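Local structure of Lmo2125 protein (5TU0) at residues T10-V15 / P62-M66; V84-N88 / Q289-D293; T296-E302 / N314-T320. The protein binds maltose, probably as the lipid-anchored solute-binding component of a sugar transport system in the cell membrane. The protein carries 2 engineered substitutions. All coordinates share one frame. Where two conformers were deposited one is given. Residue numbers count along the deposited sequence, not the author numbering.

Interaction 1 (T10-V15 / P62-M66); sequences TLTVSV and PDVMM
Extended throughout, strand 10-15 runs nearly parallel to strand 64-66, axes 4.9 Å apart and directions 15° apart; P62 and D63 lead in as loop. P62 lays its CB 3.6 Å from S14 CB and 3.8 Å from T12 O. D63 breaks the extended course (phi/psi -77/-41), and its m rotamer brings OD2 2.8 Å from T12 N in a nearly straight hydrogen bond; its own N gives a weak one to T12 O at 2.9 Å. OD1 is hydrogen-bonded by S282 OG and N284 ND2 of the tartronate pocket. V64 makes the single parallel bridge, to V13 (CA-CA 5.0 Å): V64 N donates to T12 O (3.1 Å), V64 O accepts from S14 N (3.0 Å), and V64 CG2 meets V13 CG2 at 3.5 Å. M65 offers its CA to S14 O (3.4 Å, a CA-H...O contact), while its p chi1 sends the side chain off to helix 45-58. At M66 the strands part: one water links M66 N (2.9 Å) to S14 O (2.7 Å), and M66 SD lies 4.1 Å from V15 CG1. T10-V15, also paired with 37-42, lies between it and 64-66; helices 17-34 and 45-58 link the three strands in order, the β-α-β crossovers of the periplasmic-binding-protein fold. Chemically, a short backbone core is extended at one end by a carboxylate standing in for a peptide carbonyl and at the other by water.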
ATOM      1  N   THR A  10     -27.906  15.300  11.837  1.00 51.30           N
ATOM      2  CA  THR A  10     -26.654  14.820  12.434  1.00 48.60           C
ATOM      3  C   THR A  10     -25.962  13.763  11.541  1.00 45.20           C
ATOM      4  O   THR A  10     -26.620  13.095  10.733  1.00 46.41           O
ATOM      5  CB  THR A  10     -26.909  14.298  13.872  1.00 52.55           C
ATOM      6  OG1 THR A  10     -25.673  13.879  14.488  1.00 55.02           O
ATOM      7  CG2 THR A  10     -27.924  13.152  13.870  1.00 54.06           C
ATOM      8  N   LEU A  11     -24.639  13.646  11.694  1.00 38.67           N
ATOM      9  CA  LEU A  11     -23.800  12.747  10.895  1.00 35.81           C
ATOM     10  C   LEU A  11     -22.804  12.022  11.808  1.00 33.92           C
ATOM     11  O   LEU A  11     -22.098  12.658  12.586  1.00 34.38           O
ATOM     12  CB  LEU A  11     -23.013  13.560   9.870  1.00 33.80           C
ATOM     13  CG  LEU A  11     -22.145  12.755   8.892  1.00 33.04           C
ATOM     14  CD1 LEU A  11     -23.018  12.135   7.812  1.00 33.14           C
ATOM     15  CD2 LEU A  11     -21.066  13.624   8.272  1.00 32.19           C
ATOM     16  N   THR A  12     -22.742  10.693  11.716  1.00 31.85           N
ATOM     17  CA  THR A  12     -21.802   9.933  12.540  1.00 30.69           C
ATOM     18  C   THR A  12     -20.568   9.531  11.731  1.00 30.39           C
ATOM     19  O   THR A  12     -20.665   8.814  10.711  1.00 29.42           O
ATOM     20  CB  THR A  12     -22.472   8.717  13.197  1.00 31.47           C
ATOM     21  OG1 THR A  12     -23.543   9.174  14.030  1.00 32.88           O
ATOM     22  CG2 THR A  12     -21.484   7.958  14.053  1.00 31.64           C
ATOM     23  N   VAL A  13     -19.405   9.976  12.215  1.00 29.37           N
ATOM     24  CA  VAL A  13     -18.129   9.761  11.535  1.00 28.47           C
ATOM     25  C   VAL A  13     -17.318   8.836  12.405  1.00 28.54           C
ATOM     26  O   VAL A  13     -17.058   9.167  13.555  1.00 29.95           O
ATOM     27  CB  VAL A  13     -17.379  11.102  11.355  1.00 28.66           C
ATOM     28  CG1 VAL A  13     -15.985  10.900  10.744  1.00 29.18           C
ATOM     29  CG2 VAL A  13     -18.216  12.058  10.525  1.00 29.35           C
ATOM     30  N   SER A  14     -16.970   7.659  11.875  1.00 27.29           N
ATOM     31  CA  SER A  14     -16.180   6.683  12.611  1.00 27.82           C
ATOM     32  C   SER A  14     -14.772   6.582  12.054  1.00 27.76           C
ATOM     33  O   SER A  14     -14.577   6.329  10.858  1.00 26.90           O
ATOM     34  CB  SER A  14     -16.837   5.301  12.592  1.00 29.11           C
ATOM     35  OG  SER A  14     -16.145   4.394  13.448  1.00 29.92           O
ATOM     36  N   VAL A  15     -13.781   6.742  12.925  1.00 27.34           N
ATOM     37  CA  VAL A  15     -12.400   6.652  12.502  1.00 27.46           C
ATOM     38  C   VAL A  15     -11.541   5.961  13.531  1.00 28.58           C
ATOM     39  O   VAL A  15     -11.894   5.861  14.697  1.00 29.17           O
ATOM     40  CB  VAL A  15     -11.775   8.046  12.185  1.00 27.51           C
ATOM     41  CG1 VAL A  15     -12.389   8.653  10.937  1.00 26.91           C
ATOM     42  CG2 VAL A  15     -11.869   9.014  13.376  1.00 28.04           C
ATOM     43  N   PRO A  62     -22.076   3.573  11.517  1.00 29.54           N
ATOM     44  CA  PRO A  62     -21.786   4.990  11.276  1.00 29.85           C
ATOM     45  C   PRO A  62     -22.167   5.375   9.842  1.00 28.69           C
ATOM     46  O   PRO A  62     -22.317   4.499   8.979  1.00 28.68           O
ATOM     47  CB  PRO A  62     -20.256   5.063  11.457  1.00 29.43           C
ATOM     48  CG  PRO A  62     -19.790   3.703  11.093  1.00 28.90           C
ATOM     49  CD  PRO A  62     -20.831   2.788  11.645  1.00 29.87           C
ATOM     50  N   ASP A  63     -22.334   6.672   9.590  1.00 29.15           N
ATOM     51  CA  ASP A  63     -22.657   7.151   8.252  1.00 27.50           C
ATOM     52  C   ASP A  63     -21.463   7.167   7.334  1.00 26.13           C
ATOM     53  O   ASP A  63     -21.585   6.832   6.143  1.00 25.77           O
ATOM     54  CB  ASP A  63     -23.207   8.564   8.322  1.00 28.13           C
ATOM     55  CG  ASP A  63     -24.503   8.634   9.071  1.00 29.32           C
ATOM     56  OD1 ASP A  63     -25.464   7.980   8.626  1.00 29.66           O
ATOM     57  OD2 ASP A  63     -24.556   9.364  10.084  1.00 29.88           O
ATOM     58  N   VAL A  64     -20.307   7.584   7.857  0.50 25.40           N
ATOM     59  CA  VAL A  64     -19.078   7.626   7.067  0.50 24.25           C
ATOM     60  C   VAL A  64     -17.919   7.051   7.869  0.50 24.67           C
ATOM     61  O   VAL A  64     -17.903   7.100   9.100  0.50 24.85           O
ATOM     62  CB  VAL A  64     -18.711   9.050   6.598  0.50 24.06           C
ATOM     63  CG1 VAL A  64     -19.754   9.593   5.623  0.50 24.22           C
ATOM     64  CG2 VAL A  64     -18.549   9.973   7.787  0.50 24.41           C
ATOM     65  N   MET A  65     -16.963   6.479   7.148  1.00 24.25           N
ATOM     66  CA  MET A  65     -15.787   5.870   7.748  1.00 25.74           C
ATOM     67  C   MET A  65     -14.692   5.806   6.685  1.00 25.56           C
ATOM     68  O   MET A  65     -14.875   6.288   5.581  1.00 25.37           O
ATOM     69  CB  MET A  65     -16.166   4.487   8.287  1.00 28.36           C
ATOM     70  CG  MET A  65     -16.531   3.471   7.209  1.00 29.81           C
ATOM     71  SD  MET A  65     -17.984   2.461   7.598  1.00 36.23           S
ATOM     72  CE  MET A  65     -19.214   3.674   7.134  1.00 35.08           C
ATOM     73  N   MET A  66     -13.559   5.214   7.017  1.00 25.93           N
ATOM     74  CA  MET A  66     -12.486   5.078   6.061  1.00 26.12           C
ATOM     75  C   MET A  66     -12.275   3.607   5.736  1.00 25.58           C
ATOM     76  O   MET A  66     -12.732   2.715   6.463  1.00 25.42           O
ATOM     77  CB  MET A  66     -11.201   5.693   6.619  1.00 28.18           C
ATOM     78  CG  MET A  66     -11.314   7.186   6.918  1.00 29.54           C
ATOM     79  SD  MET A  66      -9.856   7.839   7.775  1.00 35.00           S
ATOM     80  CE  MET A  66      -8.584   7.450   6.608  1.00 33.52           C
TER
HETATM   81  O   HOH W   1     -12.932   4.460   9.753  1.00 28.93           O

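Interaction 2 (V84-N88 / Q289-D293); sequences VKLGN and QKWLD
Q289, D293 and V84 carry most of this contact between Q289-D293, part of helix 285-295, and the irregular segment V84-N88. V84 to L86 are extended (phi/psi near -132/165, -105/155 and -100/91); G87 turns to -60/-31 and N88 to -102/33. The nearest CA pairs are V84 with Q289 (6.6 Å) and G87 with D293 (5.1 Å). Q289, with chi1 t and chi2 p, bends its carboxamide against the backbone of K85: OE1 accepts from K85 N at 2.9 Å and NE2 donates to K85 O at 2.8 Å, so one side chain satisfies both peptide groups of one residue. D293, one helical turn on and in the m rotamer, points OD1 at G87 N (3.1 Å, weak) and takes a second weak bond from Q289 NE2 (3.2 Å). A water donates to D293 OD1 (2.6 Å) and K85 O (2.9 Å), closing the polar network. G87 comes so near that an ideal CB would stand 2.4 Å from D293 CG. N88 ND2 donates to D293 O (2.9 Å) and also to T296. On the buried side V84 points toward the helix, its CG1 3.9 Å from L292 CD2; both side chains reach V278, and V84 bonds by its backbone to I106. Together they show the α/β layering of a solute-binding lobe: a helix on the face of its sheet, with a loop fastened along the helix flank.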
ATOM      1  N   VAL A  84     -20.825   7.142  -4.557  1.00 28.03           N
ATOM      2  CA  VAL A  84     -20.590   8.553  -4.218  1.00 28.33           C
ATOM      3  C   VAL A  84     -19.957   9.282  -5.379  1.00 28.80           C
ATOM      4  O   VAL A  84     -19.451   8.652  -6.333  1.00 28.43           O
ATOM      5  CB  VAL A  84     -19.674   8.701  -2.981  1.00 27.91           C
ATOM      6  CG1 VAL A  84     -20.382   8.180  -1.737  1.00 27.99           C
ATOM      7  CG2 VAL A  84     -18.339   7.968  -3.191  1.00 27.30           C
ATOM      8  N   LYS A  85     -19.983  10.605  -5.296  1.00 28.59           N
ATOM      9  CA  LYS A  85     -19.384  11.450  -6.327  1.00 30.75           C
ATOM     10  C   LYS A  85     -18.078  12.004  -5.797  1.00 30.01           C
ATOM     11  O   LYS A  85     -17.893  12.128  -4.577  1.00 27.70           O
ATOM     12  CB  LYS A  85     -20.308  12.599  -6.708  1.00 33.20           C
ATOM     13  CG  LYS A  85     -21.686  12.177  -7.192  1.00 36.08           C
ATOM     14  CD  LYS A  85     -22.504  13.395  -7.594  1.00 39.72           C
ATOM     15  CE  LYS A  85     -23.932  13.027  -7.982  1.00 43.05           C
ATOM     16  NZ  LYS A  85     -23.970  12.074  -9.126  1.00 45.79           N
ATOM     17  N   LEU A  86     -17.173  12.335  -6.721  1.00 30.20           N
ATOM     18  CA  LEU A  86     -15.892  12.943  -6.374  1.00 29.85           C
ATOM     19  C   LEU A  86     -15.966  14.448  -6.611  1.00 30.63           C
ATOM     20  O   LEU A  86     -15.669  14.935  -7.705  1.00 30.62           O
ATOM     21  CB  LEU A  86     -14.765  12.330  -7.191  1.00 30.32           C
ATOM     22  CG  LEU A  86     -14.592  10.826  -7.048  1.00 29.42           C
ATOM     23  CD1 LEU A  86     -13.435  10.367  -7.921  1.00 30.37           C
ATOM     24  CD2 LEU A  86     -14.370  10.439  -5.597  1.00 29.13           C
ATOM     25  N   GLY A  87     -16.362  15.184  -5.572  1.00 30.49           N
ATOM     26  CA  GLY A  87     -16.473  16.637  -5.659  1.00 31.20           C
ATOM     27  C   GLY A  87     -15.153  17.298  -6.004  1.00 31.51           C
ATOM     28  O   GLY A  87     -15.121  18.345  -6.665  1.00 32.63           O
ATOM     29  N   ASN A  88     -14.064  16.671  -5.572  1.00 30.13           N
ATOM     30  CA  ASN A  88     -12.713  17.173  -5.828  1.00 31.64           C
ATOM     31  C   ASN A  88     -12.020  16.424  -6.947  1.00 32.89           C
ATOM     32  O   ASN A  88     -10.802  16.303  -6.942  1.00 33.48           O
ATOM     33  CB  ASN A  88     -11.905  17.081  -4.552  1.00 30.72           C
ATOM     34  CG  ASN A  88     -12.516  17.908  -3.461  1.00 30.70           C
ATOM     35  OD1 ASN A  88     -12.702  19.106  -3.647  1.00 33.63           O
ATOM     36  ND2 ASN A  88     -12.869  17.288  -2.346  1.00 30.22           N
ATOM     37  N   GLN A 289     -22.271  12.837   1.640  1.00 26.91           N
ATOM     38  CA  GLN A 289     -21.625  13.232   0.371  1.00 27.22           C
ATOM     39  C   GLN A 289     -20.897  14.565   0.571  1.00 27.75           C
ATOM     40  O   GLN A 289     -19.749  14.741   0.125  1.00 26.88           O
ATOM     41  CB  GLN A 289     -22.645  13.363  -0.763  1.00 27.66           C
ATOM     42  CG  GLN A 289     -22.050  13.872  -2.073  1.00 28.12           C
ATOM     43  CD  GLN A 289     -21.090  12.881  -2.704  1.00 28.41           C
ATOM     44  OE1 GLN A 289     -21.493  11.782  -3.094  1.00 29.00           O
ATOM     45  NE2 GLN A 289     -19.813  13.266  -2.836  1.00 28.88           N
ATOM     46  N   LYS A 290     -21.565  15.494   1.257  1.00 27.93           N
ATOM     47  CA  LYS A 290     -20.967  16.784   1.554  1.00 28.73           C
ATOM     48  C   LYS A 290     -19.709  16.583   2.418  1.00 26.43           C
ATOM     49  O   LYS A 290     -18.715  17.233   2.185  1.00 25.89           O
ATOM     50  CB  LYS A 290     -21.975  17.727   2.198  1.00 31.30           C
ATOM     51  CG  LYS A 290     -23.096  18.156   1.240  1.00 34.22           C
ATOM     52  CD  LYS A 290     -24.109  19.022   1.961  1.00 37.49           C
ATOM     53  CE  LYS A 290     -25.193  19.573   1.038  1.00 41.47           C
ATOM     54  NZ  LYS A 290     -26.067  18.505   0.478  1.00 45.53           N
ATOM     55  N   TRP A 291     -19.747  15.647   3.356  1.00 25.49           N
ATOM     56  CA  TRP A 291     -18.569  15.346   4.201  1.00 25.54           C
ATOM     57  C   TRP A 291     -17.389  14.853   3.372  1.00 25.37           C
ATOM     58  O   TRP A 291     -16.271  15.294   3.575  1.00 26.14           O
ATOM     59  CB  TRP A 291     -18.896  14.328   5.304  1.00 25.23           C
ATOM     60  CG  TRP A 291     -17.687  13.963   6.115  1.00 25.25           C
ATOM     61  CD1 TRP A 291     -16.876  12.879   5.937  1.00 25.25           C
ATOM     62  CD2 TRP A 291     -17.117  14.718   7.182  1.00 25.76           C
ATOM     63  NE1 TRP A 291     -15.847  12.898   6.843  1.00 25.06           N
ATOM     64  CE2 TRP A 291     -15.974  14.025   7.621  1.00 26.19           C
ATOM     65  CE3 TRP A 291     -17.464  15.918   7.813  1.00 26.77           C
ATOM     66  CZ2 TRP A 291     -15.181  14.483   8.678  1.00 26.48           C
ATOM     67  CZ3 TRP A 291     -16.675  16.374   8.868  1.00 27.70           C
ATOM     68  CH2 TRP A 291     -15.542  15.654   9.284  1.00 26.95           C
ATOM     69  N   LEU A 292     -17.635  13.924   2.449  1.00 25.50           N
ATOM     70  CA  LEU A 292     -16.561  13.438   1.589  1.00 25.82           C
ATOM     71  C   LEU A 292     -15.896  14.576   0.793  1.00 27.04           C
ATOM     72  O   LEU A 292     -14.663  14.629   0.682  1.00 27.10           O
ATOM     73  CB  LEU A 292     -17.049  12.327   0.645  1.00 25.83           C
ATOM     74  CG  LEU A 292     -16.905  10.881   1.140  1.00 25.70           C
ATOM     75  CD1 LEU A 292     -17.607  10.660   2.472  1.00 26.29           C
ATOM     76  CD2 LEU A 292     -17.410   9.887   0.099  1.00 25.84           C
ATOM     77  N   ASP A 293     -16.722  15.472   0.244  1.00 28.28           N
ATOM     78  CA  ASP A 293     -16.244  16.622  -0.545  1.00 29.16           C
ATOM     79  C   ASP A 293     -15.477  17.607   0.328  1.00 28.88           C
ATOM     80  O   ASP A 293     -14.535  18.260  -0.139  1.00 30.33           O
ATOM     81  CB  ASP A 293     -17.418  17.353  -1.226  1.00 30.38           C
ATOM     82  CG  ASP A 293     -18.087  16.512  -2.323  1.00 32.32           C
ATOM     83  OD1 ASP A 293     -17.513  15.482  -2.745  1.00 30.85           O
ATOM     84  OD2 ASP A 293     -19.196  16.887  -2.764  1.00 33.99           O
TER
HETATM   85  O   HOH W   2     -16.093  13.351  -2.658  1.00 35.47           O

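Interaction 3 (T296-E302 / N314-T320); sequences TNQKNQE and NLKARDT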
ATOM      1  N   THR A 296     -11.969  15.864   1.725  1.00 26.32           N
ATOM      2  CA  THR A 296     -11.007  15.661   0.637  1.00 26.96           C
ATOM      3  C   THR A 296     -10.659  16.959  -0.114  1.00 27.83           C
ATOM      4  O   THR A 296      -9.960  16.901  -1.131  1.00 28.40           O
ATOM      5  CB  THR A 296     -11.429  14.536  -0.355  1.00 26.89           C
ATOM      6  OG1 THR A 296     -12.671  14.867  -0.994  1.00 28.73           O
ATOM      7  CG2 THR A 296     -11.570  13.223   0.357  1.00 26.59           C
ATOM      8  N   ASN A 297     -11.111  18.125   0.369  1.00 28.27           N
ATOM      9  CA  ASN A 297     -10.718  19.372  -0.298  1.00 28.86           C
ATOM     10  C   ASN A 297      -9.280  19.720   0.102  1.00 29.48           C
ATOM     11  O   ASN A 297      -8.694  19.074   0.983  1.00 28.44           O
ATOM     12  CB  ASN A 297     -11.715  20.536  -0.093  1.00 29.09           C
ATOM     13  CG  ASN A 297     -11.735  21.105   1.324  1.00 29.18           C
ATOM     14  OD1 ASN A 297     -10.798  20.968   2.092  1.00 28.02           O
ATOM     15  ND2 ASN A 297     -12.842  21.762   1.658  1.00 29.85           N
ATOM     16  N   GLN A 298      -8.709  20.728  -0.541  1.00 30.99           N
ATOM     17  CA  GLN A 298      -7.306  21.084  -0.287  1.00 31.58           C
ATOM     18  C   GLN A 298      -7.012  21.485   1.156  1.00 31.76           C
ATOM     19  O   GLN A 298      -6.052  21.011   1.734  1.00 30.92           O
ATOM     20  CB  GLN A 298      -6.856  22.209  -1.215  1.00 33.68           C
ATOM     21  CG  GLN A 298      -5.398  22.608  -0.994  1.00 34.69           C
ATOM     22  CD  GLN A 298      -4.924  23.667  -1.961  1.00 35.70           C
ATOM     23  OE1 GLN A 298      -5.658  24.095  -2.841  1.00 34.88           O
ATOM     24  NE2 GLN A 298      -3.671  24.078  -1.808  1.00 37.01           N
ATOM     25  N   LYS A 299      -7.835  22.358   1.726  1.00 32.58           N
ATOM     26  CA  LYS A 299      -7.627  22.816   3.101  1.00 33.40           C
ATOM     27  C   LYS A 299      -7.563  21.646   4.099  1.00 31.96           C
ATOM     28  O   LYS A 299      -6.613  21.536   4.886  1.00 32.94           O
ATOM     29  CB  LYS A 299      -8.746  23.804   3.514  1.00 34.87           C
ATOM     30  CG  LYS A 299      -8.567  24.417   4.897  1.00 36.50           C
ATOM     31  CD  LYS A 299      -9.622  25.482   5.187  1.00 38.64           C
ATOM     32  CE  LYS A 299      -9.396  26.162   6.530  1.00 40.60           C
ATOM     33  NZ  LYS A 299      -9.547  25.219   7.678  1.00 40.49           N
ATOM     34  N   ASN A 300      -8.550  20.760   4.038  1.00 30.56           N
ATOM     35  CA  ASN A 300      -8.636  19.664   5.009  1.00 29.90           C
ATOM     36  C   ASN A 300      -7.608  18.579   4.748  1.00 28.35           C
ATOM     37  O   ASN A 300      -7.142  17.938   5.676  1.00 28.39           O
ATOM     38  CB  ASN A 300     -10.061  19.129   5.085  1.00 29.21           C
ATOM     39  CG  ASN A 300     -11.023  20.170   5.604  1.00 30.52           C
ATOM     40  OD1 ASN A 300     -10.805  20.764   6.678  1.00 30.98           O
ATOM     41  ND2 ASN A 300     -12.077  20.428   4.843  1.00 30.30           N
ATOM     42  N   GLN A 301      -7.234  18.398   3.485  1.00 28.56           N
ATOM     43  CA  GLN A 301      -6.163  17.454   3.149  1.00 28.29           C
ATOM     44  C   GLN A 301      -4.805  17.978   3.657  1.00 29.31           C
ATOM     45  O   GLN A 301      -3.967  17.203   4.117  1.00 28.24           O
ATOM     46  CB  GLN A 301      -6.174  17.165   1.658  1.00 28.40           C
ATOM     47  CG  GLN A 301      -7.286  16.203   1.288  1.00 27.11           C
ATOM     48  CD  GLN A 301      -6.786  14.772   1.200  1.00 26.71           C
ATOM     49  OE1 GLN A 301      -6.211  14.400   0.191  1.00 26.51           O
ATOM     50  NE2 GLN A 301      -7.016  13.963   2.243  1.00 25.85           N
ATOM     51  N   GLU A 302      -4.608  19.294   3.617  1.00 31.02           N
ATOM     52  CA  GLU A 302      -3.379  19.888   4.169  1.00 32.78           C
ATOM     53  C   GLU A 302      -3.367  19.731   5.688  1.00 32.73           C
ATOM     54  O   GLU A 302      -2.332  19.391   6.268  1.00 33.28           O
ATOM     55  CB  GLU A 302      -3.201  21.351   3.743  1.00 34.42           C
ATOM     56  CG  GLU A 302      -2.894  21.452   2.261  1.00 35.51           C
ATOM     57  CD  GLU A 302      -2.746  22.861   1.730  1.00 37.60           C
ATOM     58  OE1 GLU A 302      -2.934  23.852   2.487  1.00 38.87           O
ATOM     59  OE2 GLU A 302      -2.437  22.952   0.523  1.00 38.04           O
ATOM     60  N   ASN A 314      -5.384  14.349  -2.507  1.00 29.02           N
ATOM     61  CA  ASN A 314      -5.688  15.600  -3.235  1.00 30.24           C
ATOM     62  C   ASN A 314      -4.366  16.169  -3.744  1.00 31.57           C
ATOM     63  O   ASN A 314      -3.445  16.371  -2.958  1.00 30.68           O
ATOM     64  CB  ASN A 314      -6.435  16.584  -2.295  1.00 30.35           C
ATOM     65  CG  ASN A 314      -6.782  17.899  -2.958  1.00 31.00           C
ATOM     66  OD1 ASN A 314      -5.919  18.555  -3.538  1.00 32.93           O
ATOM     67  ND2 ASN A 314      -8.050  18.321  -2.842  1.00 30.90           N
ATOM     68  N   LEU A 315      -4.269  16.389  -5.058  1.00 32.18           N
ATOM     69  CA  LEU A 315      -3.013  16.844  -5.671  1.00 34.21           C
ATOM     70  C   LEU A 315      -2.537  18.219  -5.197  1.00 35.20           C
ATOM     71  O   LEU A 315      -1.338  18.417  -5.020  1.00 35.30           O
ATOM     72  CB  LEU A 315      -3.112  16.816  -7.201  1.00 35.42           C
ATOM     73  CG  LEU A 315      -3.312  15.428  -7.813  1.00 35.89           C
ATOM     74  CD1 LEU A 315      -3.570  15.514  -9.311  1.00 37.74           C
ATOM     75  CD2 LEU A 315      -2.131  14.519  -7.530  1.00 35.74           C
ATOM     76  N   LYS A 316      -3.462  19.164  -4.989  1.00 36.18           N
ATOM     77  CA  LYS A 316      -3.071  20.491  -4.515  1.00 37.11           C
ATOM     78  C   LYS A 316      -2.429  20.330  -3.131  1.00 35.64           C
ATOM     79  O   LYS A 316      -1.406  20.950  -2.829  1.00 35.53           O
ATOM     80  CB  LYS A 316      -4.271  21.454  -4.418  1.00 40.19           C
ATOM     81  CG  LYS A 316      -5.228  21.560  -5.616  1.00 42.36           C
ATOM     82  CD  LYS A 316      -4.633  22.132  -6.893  1.00 45.98           C
ATOM     83  CE  LYS A 316      -4.019  21.090  -7.825  1.00 47.74           C
ATOM     84  NZ  LYS A 316      -5.031  20.180  -8.460  1.00 47.48           N
ATOM     85  N   ALA A 317      -3.054  19.505  -2.287  1.00 33.31           N
ATOM     86  CA  ALA A 317      -2.548  19.224  -0.937  1.00 33.09           C
ATOM     87  C   ALA A 317      -1.262  18.407  -0.986  1.00 32.59           C
ATOM     88  O   ALA A 317      -0.391  18.573  -0.142  1.00 31.55           O
ATOM     89  CB  ALA A 317      -3.590  18.491  -0.110  1.00 31.75           C
ATOM     90  N   ARG A 318      -1.148  17.513  -1.971  1.00 32.48           N
ATOM     91  CA  ARG A 318       0.067  16.696  -2.091  1.00 33.28           C
ATOM     92  C   ARG A 318       1.288  17.563  -2.457  1.00 35.01           C
ATOM     93  O   ARG A 318       2.393  17.315  -1.964  1.00 35.22           O
ATOM     94  CB  ARG A 318      -0.125  15.575  -3.106  1.00 32.92           C
ATOM     95  CG  ARG A 318       0.943  14.500  -3.024  1.00 32.68           C
ATOM     96  CD  ARG A 318       0.750  13.451  -4.106  1.00 32.70           C
ATOM     97  NE  ARG A 318      -0.617  12.918  -4.169  1.00 32.24           N
ATOM     98  CZ  ARG A 318      -1.030  12.032  -5.075  1.00 31.34           C
ATOM     99  NH1 ARG A 318      -0.187  11.558  -5.984  1.00 30.73           N
ATOM    100  NH2 ARG A 318      -2.299  11.635  -5.079  1.00 30.92           N
ATOM    101  N   ASP A 319       1.089  18.565  -3.317  1.00 36.98           N
ATOM    102  CA  ASP A 319       2.161  19.521  -3.665  1.00 39.64           C
ATOM    103  C   ASP A 319       2.601  20.300  -2.426  1.00 39.20           C
ATOM    104  O   ASP A 319       3.799  20.483  -2.201  1.00 39.20           O
ATOM    105  CB  ASP A 319       1.719  20.511  -4.749  1.00 43.21           C
ATOM    106  CG  ASP A 319       1.630  19.880  -6.134  1.00 46.81           C
ATOM    107  OD1 ASP A 319       2.098  18.732  -6.321  1.00 50.95           O
ATOM    108  OD2 ASP A 319       1.107  20.548  -7.053  1.00 50.57           O
ATOM    109  N   THR A 320       1.635  20.759  -1.626  1.00 37.41           N
ATOM    110  CA  THR A 320       1.951  21.464  -0.399  1.00 37.58           C
ATOM    111  C   THR A 320       2.773  20.550   0.535  1.00 37.17           C
ATOM    112  O   THR A 320       3.720  20.998   1.182  1.00 38.38           O
ATOM    113  CB  THR A 320       0.683  21.938   0.335  1.00 36.86           C
ATOM    114  OG1 THR A 320      -0.061  22.833  -0.505  1.00 36.80           O
ATOM    115  CG2 THR A 320       1.042  22.658   1.639  1.00 37.66           C
TER
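This is a packing of two helix starts, 298-302 and 315-320, brought together within a compact helix-strand-helix turn of the chain. The axes of the two short helical segments approach to 8.3 Å at a signed crossing angle of -41°, and their closest CA atoms, those of Q298 and A317, are 5.1 Å apart. The small A317 makes this possible: its CB sits 3.4 Å from Q301 CB, 3.9 Å from E302 CG and 4.0 Å from Q298 O. N314 does the most polar work. As N-cap of its helix it uses OD1 to accept from A317 N (3.3 Å) and, weakly, from K316 N (2.9 Å), while ND2 of the same side chain donates to T296 O (2.9 Å), tying that helix start to the turn before the other. N314 N in turn donates to Q301 OE1 at 2.8 Å. The first helix has its own N-cap, N297, whose OD1 receives N300 N at 3.0 Å. A second polar cluster lies further along the two helices: T320 OG1 donates to E302 OE2 (2.6 Å), which also accepts Q298 NE2 (2.9 Å), and Q298 CD rests 3.4 Å from K316 CB. K316 itself sends NZ away to a salt bridge with D91. Toward the sheet, Q301 NE2 bonds A111 O of strand 105-121, and both Q301 and A317 pack on P312 of strand 311-312; R318 pairs with D96 of helix 94-99, while N300 O takes a hydrogen bond from Y22 of helix 17-34.

How the interactions relate
The contacts follow one another across a single lobe: interaction 1 closes before interaction 2 opens, and interaction 2 before interaction 3. Interaction 2 is the middle member, its centre 14 Å from each of the others; interactions 1 and 3, centres 21 Å apart, do not touch, their nearest atoms being about 8 Å apart. W291 packs on L11, V13 and V64, and L292 on V64. Toward interaction 3, N88 reaches T296, just where helix 285-295 gives way to helix 298-308. Thus helix 285-295 returns to pack on strands 10-15 and 64-68 and on loop 84-88, consistent with the discontinuous lobes of this fold; interaction 3 is the local continuation of that chain.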